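Local structure of anabena Tic22 (Anabaena sp., 4EV1) at residues 130-142 with 179-192. The protein belongs to the Tic22-like family and probably acts as a chaperone in protein transport, in a cyanobacterium that carries thylakoids. Residues are numbered along the deposited sequence; the frame is centred on the assembly and turned at random.
Sequences FKSVPMFAVRFAP and HPKADIQVLDIDGV
Gln185 CB covers the centre of one face of the Arg139 guanidinium, and the Gln185 amide continues this stack, nearly parallel to it, while Gln185 OE1 is hydrogen-bonded to Tyr146 OH. Over the opposite face lies Pro142 O, offset toward the rim. At the edge, in plane, sits the carboxylate of Asp183, gripped side-on with the two planes only 2° apart. Arg139 NE reaches Asp183 OD1 at 3.1 Å and Arg139 NH2 reaches Asp183 OD2 at 3.0 Å, each on the syn lone pair. A bend at chi3 turns the guanidinium toward Asp183 on the neighbouring strand. A leucine in place of Arg139 has no nitrogens to offer, and would probably leave the Asp183 carboxylate without its charged mate and free to turn, with the Gln185 amide losing its flat stacking partner. Farther along, the Phe140 edge points at the His179 face, CD1 lying over the ring centre in an edge-to-face pair whose planes are 53° apart. Strands 134-139 and 183-188 pair antiparallel, with a twist, in a sheet of the Tic22 fold, the hydrogen-bonded pairs being Met135-Leu187, Ala137-Gln185 and Arg139-Asp183. On the face that also holds Val138, apolar Phe136 and Ile184 suit the cover of helices 110-121 and 165-175, and Val186 meets Leu119 of the former; Ile184 CG2 lies at the Phe136 ring edge, 3.6 Å from Phe136 CB. The reverse face turns Met135, Ala137 and Leu187 to Leu161 of strand 156-162. The small Ala137 CB receives Leu187 CD1 at 3.8 Å, and the flexible thioether of Met135 brings SD against Ile189 CD1. Where strand 183-188 gives way to helix 189-198, Asp188 is the N-cap: chi1 of 65° turns its carboxylate so that OD1 accepts from Gly191 N at 2.8 Å. Ser132 OG donates to Asp190 OD2 in the helix's first turn, and Val133 O accepts from Ile189 N.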
# COMPACT_ATOMS: atom_id res chain seq x y z
N PHE A 130 -5.00 14.51 1.77
CA PHE A 130 -3.97 13.62 1.22
C PHE A 130 -4.52 12.55 0.26
O PHE A 130 -5.40 11.77 0.60
CB PHE A 130 -3.17 12.92 2.34
CG PHE A 130 -1.86 12.37 1.87
CD1 PHE A 130 -0.73 13.18 1.80
CD2 PHE A 130 -1.74 11.03 1.49
CE1 PHE A 130 0.50 12.66 1.37
CE2 PHE A 130 -0.52 10.50 1.05
CZ PHE A 130 0.61 11.32 0.99
N LYS A 131 -3.95 12.53 -0.95
CA LYS A 131 -4.28 11.51 -1.94
C LYS A 131 -3.31 10.32 -1.90
O LYS A 131 -2.11 10.45 -1.64
CB LYS A 131 -4.28 12.12 -3.35
CG LYS A 131 -5.22 13.32 -3.51
CD LYS A 131 -4.84 14.15 -4.74
CE LYS A 131 -5.96 15.08 -5.17
NZ LYS A 131 -5.50 15.87 -6.36
N SER A 132 -3.85 9.15 -2.17
CA SER A 132 -3.06 7.93 -2.30
C SER A 132 -2.62 7.42 -0.92
O SER A 132 -3.01 7.97 0.13
CB SER A 132 -1.85 8.15 -3.24
OG SER A 132 -1.26 6.91 -3.64
N VAL A 133 -1.81 6.38 -0.95
CA VAL A 133 -1.34 5.71 0.27
C VAL A 133 -0.03 6.37 0.65
O VAL A 133 0.89 6.37 -0.14
CB VAL A 133 -1.05 4.23 0.02
CG1 VAL A 133 -0.58 3.53 1.30
CG2 VAL A 133 -2.33 3.51 -0.52
N PRO A 134 0.06 6.96 1.85
CA PRO A 134 1.34 7.60 2.16
C PRO A 134 2.43 6.59 2.52
O PRO A 134 2.13 5.42 2.83
CB PRO A 134 1.03 8.49 3.37
CG PRO A 134 -0.18 7.92 3.97
CD PRO A 134 -0.95 7.18 2.89
N MET A 135 3.67 7.04 2.38
CA MET A 135 4.85 6.33 2.87
C MET A 135 5.79 7.35 3.54
O MET A 135 5.73 8.56 3.25
CB MET A 135 5.56 5.62 1.73
CG MET A 135 4.68 4.66 0.93
SD MET A 135 5.62 3.66 -0.25
CE MET A 135 6.24 2.42 0.81
N PHE A 136 6.66 6.88 4.41
CA PHE A 136 7.44 7.76 5.23
C PHE A 136 8.87 7.35 5.14
O PHE A 136 9.17 6.17 5.33
CB PHE A 136 6.96 7.72 6.67
CG PHE A 136 5.47 7.93 6.79
CD1 PHE A 136 4.61 6.85 6.76
CD2 PHE A 136 4.94 9.21 6.89
CE1 PHE A 136 3.24 7.03 6.86
CE2 PHE A 136 3.56 9.39 7.01
CZ PHE A 136 2.71 8.29 6.99
N ALA A 137 9.76 8.32 4.86
CA ALA A 137 11.17 8.00 4.71
C ALA A 137 11.97 8.97 5.56
O ALA A 137 11.71 10.20 5.53
CB ALA A 137 11.59 8.09 3.23
N VAL A 138 12.91 8.43 6.32
CA VAL A 138 13.73 9.24 7.20
C VAL A 138 14.92 9.82 6.45
O VAL A 138 15.57 9.13 5.69
CB VAL A 138 14.21 8.43 8.39
CG1 VAL A 138 15.22 9.23 9.27
CG2 VAL A 138 12.98 8.02 9.19
N ARG A 139 15.17 11.11 6.66
CA ARG A 139 16.28 11.78 5.98
C ARG A 139 17.18 12.36 7.02
O ARG A 139 16.72 12.73 8.10
CB ARG A 139 15.79 12.91 5.10
CG ARG A 139 14.76 12.52 4.07
CD ARG A 139 14.46 13.70 3.18
NE ARG A 139 13.61 14.69 3.84
CZ ARG A 139 12.94 15.65 3.20
NH1 ARG A 139 13.01 15.77 1.88
NH2 ARG A 139 12.18 16.49 3.90
N PHE A 140 18.47 12.44 6.69
CA PHE A 140 19.44 13.10 7.56
C PHE A 140 19.07 14.59 7.81
O PHE A 140 19.30 15.12 8.91
CB PHE A 140 20.85 12.98 6.96
CG PHE A 140 21.42 11.57 7.00
CD1 PHE A 140 21.79 10.99 8.21
CD2 PHE A 140 21.56 10.83 5.85
CE1 PHE A 140 22.28 9.69 8.26
CE2 PHE A 140 22.06 9.53 5.89
CZ PHE A 140 22.42 8.97 7.09
N ALA A 141 18.53 15.23 6.78
CA ALA A 141 18.03 16.60 6.87
C ALA A 141 17.18 16.85 5.62
O ALA A 141 17.34 16.12 4.65
CB ALA A 141 19.20 17.63 6.95
N PRO A 142 16.28 17.85 5.65
CA PRO A 142 15.41 18.11 4.50
C PRO A 142 16.13 18.15 3.15
O PRO A 142 15.59 17.73 2.14
CB PRO A 142 14.79 19.48 4.82
CG PRO A 142 14.80 19.54 6.32
CD PRO A 142 16.02 18.77 6.77
N HIS A 179 22.22 13.49 14.23
CA HIS A 179 21.71 14.31 13.12
C HIS A 179 20.49 15.10 13.57
O HIS A 179 19.35 14.72 13.28
CB HIS A 179 21.39 13.44 11.91
CG HIS A 179 22.55 12.63 11.42
ND1 HIS A 179 23.42 13.09 10.45
CD2 HIS A 179 22.99 11.40 11.78
CE1 HIS A 179 24.35 12.17 10.23
NE2 HIS A 179 24.11 11.14 11.03
N PRO A 180 20.72 16.21 14.29
CA PRO A 180 19.59 16.91 14.94
C PRO A 180 18.58 17.52 13.98
O PRO A 180 17.45 17.77 14.39
CB PRO A 180 20.29 18.01 15.76
CG PRO A 180 21.68 17.50 15.96
CD PRO A 180 22.02 16.79 14.70
N LYS A 181 19.00 17.73 12.73
CA LYS A 181 18.12 18.20 11.66
C LYS A 181 17.35 17.07 10.93
O LYS A 181 16.58 17.35 10.00
CB LYS A 181 18.95 18.98 10.63
CG LYS A 181 19.46 20.34 11.17
CD LYS A 181 20.66 20.89 10.39
CE LYS A 181 20.30 22.07 9.49
NZ LYS A 181 19.18 21.74 8.56
N ALA A 182 17.56 15.82 11.34
CA ALA A 182 16.87 14.68 10.69
C ALA A 182 15.34 14.83 10.70
O ALA A 182 14.76 15.40 11.62
CB ALA A 182 17.28 13.35 11.34
N ASP A 183 14.69 14.36 9.64
CA ASP A 183 13.25 14.43 9.57
C ASP A 183 12.65 13.27 8.80
O ASP A 183 13.38 12.44 8.24
CB ASP A 183 12.79 15.76 8.98
CG ASP A 183 12.94 15.82 7.48
OD1 ASP A 183 13.70 15.02 6.90
OD2 ASP A 183 12.29 16.69 6.86
N ILE A 184 11.32 13.23 8.79
CA ILE A 184 10.59 12.24 8.00
C ILE A 184 9.98 12.94 6.79
O ILE A 184 9.22 13.88 6.97
CB ILE A 184 9.46 11.60 8.82
CG1 ILE A 184 10.02 11.00 10.12
CG2 ILE A 184 8.74 10.52 7.97
CD1 ILE A 184 8.94 10.45 11.08
N GLN A 185 10.30 12.47 5.58
CA GLN A 185 9.62 12.92 4.36
C GLN A 185 8.34 12.12 4.08
O GLN A 185 8.32 10.88 4.13
CB GLN A 185 10.53 12.77 3.15
CG GLN A 185 10.06 13.53 1.92
CD GLN A 185 10.90 13.25 0.69
OE1 GLN A 185 11.69 12.32 0.66
NE2 GLN A 185 10.72 14.07 -0.34
N VAL A 186 7.29 12.86 3.74
CA VAL A 186 6.06 12.24 3.29
C VAL A 186 6.13 11.95 1.78
O VAL A 186 6.42 12.84 0.96
CB VAL A 186 4.84 13.09 3.61
CG1 VAL A 186 3.59 12.37 3.13
CG2 VAL A 186 4.80 13.30 5.09
N LEU A 187 5.94 10.68 1.44
CA LEU A 187 5.90 10.22 0.06
C LEU A 187 4.53 9.57 -0.16
O LEU A 187 3.73 9.48 0.76
CB LEU A 187 7.00 9.19 -0.20
CG LEU A 187 8.45 9.67 0.03
CD1 LEU A 187 9.40 8.50 0.18
CD2 LEU A 187 8.89 10.61 -1.11
N ASP A 188 4.27 9.15 -1.37
CA ASP A 188 3.15 8.27 -1.63
C ASP A 188 3.52 7.19 -2.60
O ASP A 188 4.48 7.33 -3.36
CB ASP A 188 1.90 9.03 -2.09
CG ASP A 188 2.07 9.69 -3.39
OD1 ASP A 188 2.41 9.00 -4.35
OD2 ASP A 188 1.84 10.92 -3.48
N ILE A 189 2.79 6.09 -2.53
CA ILE A 189 3.13 4.88 -3.28
C ILE A 189 3.16 5.06 -4.79
O ILE A 189 3.98 4.47 -5.48
CB ILE A 189 2.20 3.71 -2.91
CG1 ILE A 189 2.74 2.40 -3.46
CG2 ILE A 189 0.81 3.93 -3.44
CD1 ILE A 189 3.97 1.96 -2.72
N ASP A 190 2.26 5.87 -5.32
CA ASP A 190 2.28 6.15 -6.77
C ASP A 190 3.57 6.89 -7.21
O ASP A 190 4.17 6.57 -8.20
CB ASP A 190 1.05 6.96 -7.16
CG ASP A 190 -0.24 6.15 -7.02
OD1 ASP A 190 -0.43 5.24 -7.84
OD2 ASP A 190 -1.03 6.40 -6.06
N GLY A 191 4.00 7.86 -6.41
CA GLY A 191 5.21 8.62 -6.72
C GLY A 191 6.49 7.80 -6.64
O GLY A 191 7.35 7.90 -7.53
N VAL A 192 6.63 7.01 -5.58
CA VAL A 192 7.73 6.07 -5.43
C VAL A 192 7.72 5.10 -6.61
O VAL A 192 8.73 4.91 -7.29
CB VAL A 192 7.63 5.30 -4.12
CG1 VAL A 192 8.60 4.10 -4.07
CG2 VAL A 192 7.87 6.23 -2.93